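Local coordinates for protein bifunctional cytochrome P450/NADPH--P450 reductase (Deinococcus aerius, PDB 7F3H) that hydroxylates organic substrates as the heme-containing monooxygenase domain of a self-sufficient cytochrome P450 fused to its NADPH-dependent reductase, at residues A183-H186 / T187-N191; E200-E203 / A204-Y208; A210-A213 / S214-L218. All coordinates share one frame; numbering follows the deposited sequence.

Contact 1: A183-H186 / T187-N191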
loop_
_atom_site.group_PDB
_atom_site.type_symbol
_atom_site.label_atom_id
_atom_site.label_comp_id
_atom_site.label_asym_id
_atom_site.label_seq_id
_atom_site.Cartn_x
_atom_site.Cartn_y
_atom_site.Cartn_z
ATOM N N ALA A 183 15.708 -8.213 -0.510
ATOM C CA ALA A 183 14.827 -9.385 -0.519
ATOM C C ALA A 183 13.535 -9.092 -1.274
ATOM O O ALA A 183 13.048 -9.944 -2.025
ATOM C CB ALA A 183 14.538 -9.882 0.908
ATOM N N MET A 184 12.929 -7.916 -1.034
ATOM C CA MET A 184 11.707 -7.523 -1.752
ATOM C C MET A 184 11.936 -7.495 -3.263
ATOM O O MET A 184 11.158 -8.074 -4.050
ATOM C CB MET A 184 11.231 -6.165 -1.247
ATOM C CG MET A 184 10.612 -6.233 0.159
ATOM S SD MET A 184 9.065 -7.161 0.113
ATOM C CE MET A 184 7.921 -5.789 -0.147
ATOM N N HIS A 185 13.003 -6.821 -3.693
ATOM C CA HIS A 185 13.316 -6.792 -5.116
ATOM C C HIS A 185 13.486 -8.207 -5.684
ATOM O O HIS A 185 12.923 -8.551 -6.739
ATOM C CB HIS A 185 14.578 -5.967 -5.349
ATOM C CG HIS A 185 14.998 -5.921 -6.782
ATOM N ND1 HIS A 185 14.378 -5.114 -7.716
ATOM C CD2 HIS A 185 15.939 -6.627 -7.456
ATOM C CE1 HIS A 185 14.950 -5.294 -8.895
ATOM N NE2 HIS A 185 15.894 -6.210 -8.766
ATOM N N HIS A 186 14.256 -9.047 -4.990
ATOM C CA HIS A 186 14.495 -10.396 -5.493
ATOM C C HIS A 186 13.208 -11.215 -5.521
ATOM O O HIS A 186 13.010 -12.041 -6.424
ATOM C CB HIS A 186 15.564 -11.087 -4.648
ATOM C CG HIS A 186 16.118 -12.313 -5.287
ATOM N ND1 HIS A 186 15.767 -13.583 -4.887
ATOM C CD2 HIS A 186 16.956 -12.463 -6.341
ATOM C CE1 HIS A 186 16.395 -14.464 -5.645
ATOM N NE2 HIS A 186 17.125 -13.810 -6.533
ATOM N N THR A 187 12.318 -10.975 -4.551
ATOM C CA THR A 187 11.043 -11.682 -4.519
ATOM C C THR A 187 10.230 -11.388 -5.767
ATOM O O THR A 187 9.674 -12.311 -6.377
ATOM C CB THR A 187 10.249 -11.284 -3.264
ATOM O OG1 THR A 187 10.798 -11.916 -2.099
ATOM C CG2 THR A 187 8.781 -11.635 -3.408
ATOM N N MET A 188 10.220 -10.126 -6.211
ATOM C CA MET A 188 9.497 -9.843 -7.455
ATOM C C MET A 188 10.217 -10.441 -8.661
ATOM O O MET A 188 9.565 -10.849 -9.627
ATOM C CB MET A 188 9.290 -8.334 -7.667
ATOM C CG MET A 188 8.533 -7.619 -6.550
ATOM S SD MET A 188 6.941 -8.387 -6.137
ATOM C CE MET A 188 7.024 -8.405 -4.336
ATOM N N THR A 189 11.551 -10.557 -8.594
ATOM C CA THR A 189 12.309 -11.171 -9.693
ATOM C C THR A 189 11.951 -12.647 -9.862
ATOM O O THR A 189 11.859 -13.151 -10.991
ATOM C CB THR A 189 13.817 -11.030 -9.426
ATOM O OG1 THR A 189 14.251 -9.693 -9.697
ATOM C CG2 THR A 189 14.649 -12.048 -10.229
ATOM N N MET A 190 11.720 -13.346 -8.741
ATOM C CA MET A 190 11.384 -14.771 -8.786
ATOM C C MET A 190 10.047 -15.027 -9.474
ATOM O O MET A 190 9.830 -16.112 -10.034
ATOM C CB MET A 190 11.356 -15.353 -7.374
ATOM C CG MET A 190 12.702 -15.788 -6.878
ATOM S SD MET A 190 12.728 -16.106 -5.111
ATOM C CE MET A 190 12.563 -17.896 -5.092
ATOM N N ASN A 191 9.141 -14.047 -9.451
ATOM C CA ASN A 191 7.847 -14.228 -10.093
ATOM C C ASN A 191 7.948 -14.331 -11.615
ATOM O O ASN A 191 6.944 -14.649 -12.260
ATOM C CB ASN A 191 6.911 -13.083 -9.684
ATOM C CG ASN A 191 6.547 -13.120 -8.188
ATOM O OD1 ASN A 191 6.340 -14.186 -7.602
ATOM N ND2 ASN A 191 6.481 -11.946 -7.569
#
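T187 turns back on A183 and grips one carbonyl oxygen twice: T187 N bonds to A183 O at 2.8 Å and T187 OG1 to the same oxygen at 3.0 Å. The two donors come from opposite faces of the carbonyl plane, the hydroxyl standing well above it. The hydroxyl can reach back because it sits opposite T187's own carbonyl carbon (chi1 -75°). The same OG1 is also hydrogen-bonded to Y208 OH. T189 OG1 makes a weak bond to H185 O, 3.4 Å long, while passing H185 NE2 obliquely at 4.0 Å. These bonds belong to the last turns of helix 175-190, which by its place in the P450 fold probably corresponds to the F helix, packed against the following helix 199-227. H186 swings its imidazole away from its own backbone N (chi1 -165°), to where it crosses the side chain of M190 at an angle. M190 SD lies 4.0 Å from H186 ND1 and 4.7 Å from the ring centroid, an oblique sulfur-aromatic approach; the H186 ring also meets that of Y208. Elsewhere on the helix M188 brings its CG to 3.7 Å from M184 O, and both methionines touch L442.

Contact 2: E200-E203 / A204-Y208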
loop_
_atom_site.group_PDB
_atom_site.type_symbol
_atom_site.label_atom_id
_atom_site.label_comp_id
_atom_site.label_asym_id
_atom_site.label_seq_id
_atom_site.Cartn_x
_atom_site.Cartn_y
_atom_site.Cartn_z
ATOM N N GLU A 200 25.260 -16.595 -11.776
ATOM C CA GLU A 200 24.957 -15.383 -11.013
ATOM C C GLU A 200 23.689 -15.552 -10.176
ATOM O O GLU A 200 23.631 -15.108 -9.016
ATOM C CB GLU A 200 24.825 -14.201 -11.981
ATOM C CG GLU A 200 23.743 -14.425 -13.035
ATOM C CD GLU A 200 23.705 -13.380 -14.128
ATOM O OE1 GLU A 200 24.765 -12.795 -14.450
ATOM O OE2 GLU A 200 22.602 -13.161 -14.675
ATOM N N MET A 201 22.685 -16.248 -10.731
ATOM C CA MET A 201 21.363 -16.375 -10.116
ATOM C C MET A 201 21.368 -17.312 -8.911
ATOM O O MET A 201 20.689 -17.035 -7.917
ATOM C CB MET A 201 20.350 -16.877 -11.146
ATOM C CG MET A 201 19.690 -15.786 -11.985
ATOM S SD MET A 201 19.181 -16.351 -13.640
ATOM C CE MET A 201 17.758 -17.397 -13.296
ATOM N N GLU A 202 22.067 -18.449 -9.005
ATOM C CA GLU A 202 22.212 -19.347 -7.859
ATOM C C GLU A 202 22.756 -18.604 -6.648
ATOM O O GLU A 202 22.202 -18.678 -5.539
ATOM C CB GLU A 202 23.164 -20.486 -8.220
ATOM C CG GLU A 202 22.549 -21.672 -8.921
ATOM C CD GLU A 202 23.444 -22.901 -8.812
ATOM O OE1 GLU A 202 24.687 -22.753 -8.958
ATOM O OE2 GLU A 202 22.904 -24.009 -8.578
ATOM N N GLU A 203 23.872 -17.908 -6.847
ATOM C CA GLU A 203 24.480 -17.127 -5.778
ATOM C C GLU A 203 23.515 -16.062 -5.268
ATOM O O GLU A 203 23.495 -15.746 -4.064
ATOM C CB GLU A 203 25.775 -16.480 -6.293
ATOM C CG GLU A 203 26.829 -17.467 -6.812
ATOM C CD GLU A 203 27.952 -16.787 -7.613
ATOM O OE1 GLU A 203 27.996 -15.535 -7.677
ATOM O OE2 GLU A 203 28.802 -17.512 -8.178
ATOM N N ALA A 204 22.719 -15.485 -6.181
ATOM C CA ALA A 204 21.720 -14.501 -5.778
ATOM C C ALA A 204 20.647 -15.129 -4.899
ATOM O O ALA A 204 20.225 -14.519 -3.913
ATOM C CB ALA A 204 21.102 -13.838 -7.007
ATOM N N ASP A 205 20.218 -16.360 -5.207
ATOM C CA ASP A 205 19.295 -17.063 -4.307
ATOM C C ASP A 205 19.922 -17.296 -2.925
ATOM O O ASP A 205 19.241 -17.163 -1.890
ATOM C CB ASP A 205 18.840 -18.401 -4.913
ATOM C CG ASP A 205 17.878 -18.225 -6.088
ATOM O OD1 ASP A 205 17.020 -17.323 -6.034
ATOM O OD2 ASP A 205 17.970 -19.004 -7.065
ATOM N N ARG A 206 21.209 -17.667 -2.889
ATOM C CA ARG A 206 21.864 -17.913 -1.602
ATOM C C ARG A 206 21.895 -16.648 -0.768
ATOM O O ARG A 206 21.561 -16.655 0.423
ATOM C CB ARG A 206 23.292 -18.421 -1.788
ATOM C CG ARG A 206 23.449 -19.729 -2.494
ATOM C CD ARG A 206 24.879 -20.224 -2.299
ATOM N NE ARG A 206 25.295 -21.167 -3.324
ATOM C CZ ARG A 206 26.150 -20.874 -4.296
ATOM N NH1 ARG A 206 26.699 -19.653 -4.381
ATOM N NH2 ARG A 206 26.456 -21.809 -5.186
ATOM N N ALA A 207 22.312 -15.547 -1.379
ATOM C CA ALA A 207 22.292 -14.281 -0.659
ATOM C C ALA A 207 20.864 -13.877 -0.262
ATOM O O ALA A 207 20.661 -13.265 0.787
ATOM C CB ALA A 207 22.979 -13.211 -1.504
ATOM N N TYR A 208 19.863 -14.242 -1.058
ATOM C CA TYR A 208 18.488 -13.877 -0.721
ATOM C C TYR A 208 18.048 -14.572 0.563
ATOM O O TYR A 208 17.654 -13.910 1.535
ATOM C CB TYR A 208 17.595 -14.207 -1.925
ATOM C CG TYR A 208 16.101 -14.245 -1.755
ATOM C CD1 TYR A 208 15.334 -13.069 -1.669
ATOM C CD2 TYR A 208 15.433 -15.467 -1.777
ATOM C CE1 TYR A 208 13.934 -13.130 -1.551
ATOM C CE2 TYR A 208 14.036 -15.535 -1.658
ATOM C CZ TYR A 208 13.298 -14.370 -1.553
ATOM O OH TYR A 208 11.929 -14.487 -1.454
#
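E203 and R206 lie one turn apart on the exposed side of helix 199-227, where the guanidinium of R206 meets the carbon chain of E203, not its carboxylate. R206 NH1 comes within 3.3 Å of E203 CG, and one face of the guanidinium lies over E203 N. E203 CG is anti to its own carbonyl carbon (chi1 -59°) and the chain runs on extended, which carries the carboxylate away from the arginine: E203 OE2 stops 4.8 Å from R206 NH1. R206 is likewise extended from CG to NE, its CG passing E202 O at 3.5 Å. On the next residue back, E202 OE1 is 4.3 Å from R206 NH2 but well out of the guanidinium plane, with no N-H aimed at it. A204 settles into the same turn, its CB 3.3 Å from M201 O and its N bonded to E200 O at 3.0 Å; that alanine also touches H186 of helix 175-190. A207 N to E203 O continues the backbone bonding. By position this is probably the start of the P450 G helix. Opposite charges placed near each other without a direct bond, on a surface that also touches crystal neighbours, probably give a diffuse attraction that fixes neither carboxylate against R206.

Contact 3: A210-A213 / S214-L218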
loop_
_atom_site.group_PDB
_atom_site.type_symbol
_atom_site.label_atom_id
_atom_site.label_comp_id
_atom_site.label_asym_id
_atom_site.label_seq_id
_atom_site.Cartn_x
_atom_site.Cartn_y
_atom_site.Cartn_z
ATOM N N ALA A 210 19.930 -15.707 2.737
ATOM C CA ALA A 210 20.787 -15.186 3.803
ATOM C C ALA A 210 20.245 -13.884 4.370
ATOM O O ALA A 210 20.203 -13.706 5.597
ATOM C CB ALA A 210 22.219 -14.990 3.287
ATOM N N ASP A 211 19.899 -12.940 3.476
ATOM C CA ASP A 211 19.217 -11.692 3.824
ATOM C C ASP A 211 18.015 -11.968 4.722
ATOM O O ASP A 211 17.819 -11.315 5.765
ATOM C CB ASP A 211 18.739 -10.989 2.539
ATOM C CG ASP A 211 19.819 -10.177 1.847
ATOM O OD1 ASP A 211 20.834 -9.859 2.489
ATOM O OD2 ASP A 211 19.645 -9.837 0.653
ATOM N N ILE A 212 17.179 -12.923 4.305
ATOM C CA ILE A 212 15.984 -13.222 5.085
ATOM C C ILE A 212 16.375 -13.703 6.466
ATOM O O ILE A 212 15.773 -13.299 7.469
ATOM C CB ILE A 212 15.088 -14.263 4.387
ATOM C CG1 ILE A 212 14.702 -13.832 2.969
ATOM C CG2 ILE A 212 13.891 -14.539 5.258
ATOM C CD1 ILE A 212 13.723 -14.778 2.311
ATOM N N ALA A 213 17.396 -14.567 6.540
ATOM C CA ALA A 213 17.885 -15.047 7.833
ATOM C C ALA A 213 18.339 -13.886 8.720
ATOM O O ALA A 213 18.062 -13.863 9.922
ATOM C CB ALA A 213 19.027 -16.040 7.625
ATOM N N SER A 214 19.087 -12.947 8.154
ATOM C CA SER A 214 19.564 -11.807 8.943
ATOM C C SER A 214 18.392 -10.995 9.504
ATOM O O SER A 214 18.422 -10.535 10.661
ATOM C CB SER A 214 20.478 -10.934 8.081
ATOM O OG SER A 214 19.721 -10.243 7.088
ATOM N N MET A 215 17.328 -10.850 8.707
ATOM C CA MET A 215 16.135 -10.145 9.190
ATOM C C MET A 215 15.443 -10.917 10.310
ATOM O O MET A 215 15.148 -10.350 11.377
ATOM C CB MET A 215 15.169 -9.904 8.034
ATOM C CG MET A 215 15.734 -8.930 7.038
ATOM S SD MET A 215 14.482 -8.207 5.999
ATOM C CE MET A 215 14.597 -9.267 4.566
ATOM N N ASN A 216 15.153 -12.207 10.066
ATOM C CA ASN A 216 14.563 -13.061 11.091
ATOM C C ASN A 216 15.381 -12.998 12.369
ATOM O O ASN A 216 14.818 -12.898 13.457
ATOM C CB ASN A 216 14.460 -14.518 10.613
ATOM C CG ASN A 216 13.530 -14.683 9.412
ATOM O OD1 ASN A 216 12.747 -13.779 9.109
ATOM N ND2 ASN A 216 13.604 -15.838 8.723
ATOM N N GLU A 217 16.713 -13.050 12.252
ATOM C CA GLU A 217 17.601 -12.996 13.414
ATOM C C GLU A 217 17.407 -11.722 14.223
ATOM O O GLU A 217 17.320 -11.773 15.457
ATOM C CB GLU A 217 19.064 -13.146 12.991
ATOM C CG GLU A 217 19.492 -14.604 12.810
ATOM C CD GLU A 217 19.584 -15.375 14.133
ATOM O OE1 GLU A 217 20.382 -14.952 15.016
ATOM O OE2 GLU A 217 18.852 -16.400 14.276
ATOM N N LEU A 218 17.465 -10.558 13.566
ATOM C CA LEU A 218 17.282 -9.317 14.312
ATOM C C LEU A 218 15.939 -9.308 15.033
ATOM O O LEU A 218 15.863 -8.984 16.234
ATOM C CB LEU A 218 17.396 -8.115 13.377
ATOM C CG LEU A 218 17.285 -6.693 13.963
ATOM C CD1 LEU A 218 18.107 -5.678 13.136
ATOM C CD2 LEU A 218 15.801 -6.219 14.128
#
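S214 OG donates to D211 O over 2.6 Å, a short bond that bends the hydroxyl back onto the carbonyl three residues earlier. It gets there because OG lies between the backbone N and the carbonyl carbon (chi1 71°), the crowded position for a side chain on a helix, and it meets the oxygen well off the carbonyl direction, with a C=O...OG angle of 122°. D211 O is shared: M215 N bonds to it as well, at 3.0 Å, so the regular helical bond survives beside the side-chain one. The carboxylate of D211 is turned to a different partner, forming a salt bridge with R182 on helix 175-190. One residue on, N216 N bonds to I212 O at 2.9 Å, and E217 N holds A213 O. All of this lies midway along helix 199-227, which by order in the chain is probably the G helix of the P450 fold, resting on helix 175-190 and on the long helix 254-285. Over the carbon surface, I212 and N216 lie side by side and point the same way, with I212 CG2 3.7 Å from N216 ND2. The amide carbon N216 CG sits 3.3 Å from I212 O, and the same side chain touches R258 of helix 254-285. With an alanine here the amide is gone, and I212 CG2 would probably lose its flat neighbour while R258 lost a point of touch with this helix. M215 bends at chi3 after its CG passes D211 O at 3.4 Å, and its side chain touches F176, L180, A183 and M262. E217, on the exposed side, brings CB and CG alike to 3.3 Å from A213 O.

Contact 1 lies on helix 175-190; contacts 2 and 3 follow it along the chain, in that order, as neighbouring parts of helix 199-227. Their centres are about 11 Å (1 to 2), about 16 Å (1 to 3) and about 15 Å (2 to 3) apart, on the same side of the chain's centre. The two helices touch at several points, among them H186 CE1 packed 3.0 Å from D205 OD1 between contacts 1 and 2, and A183 CB on M215 CE between contacts 1 and 3. The order and position are consistent with the F and G helices, which in P450s cover the substrate side of the heme and often move as substrates enter.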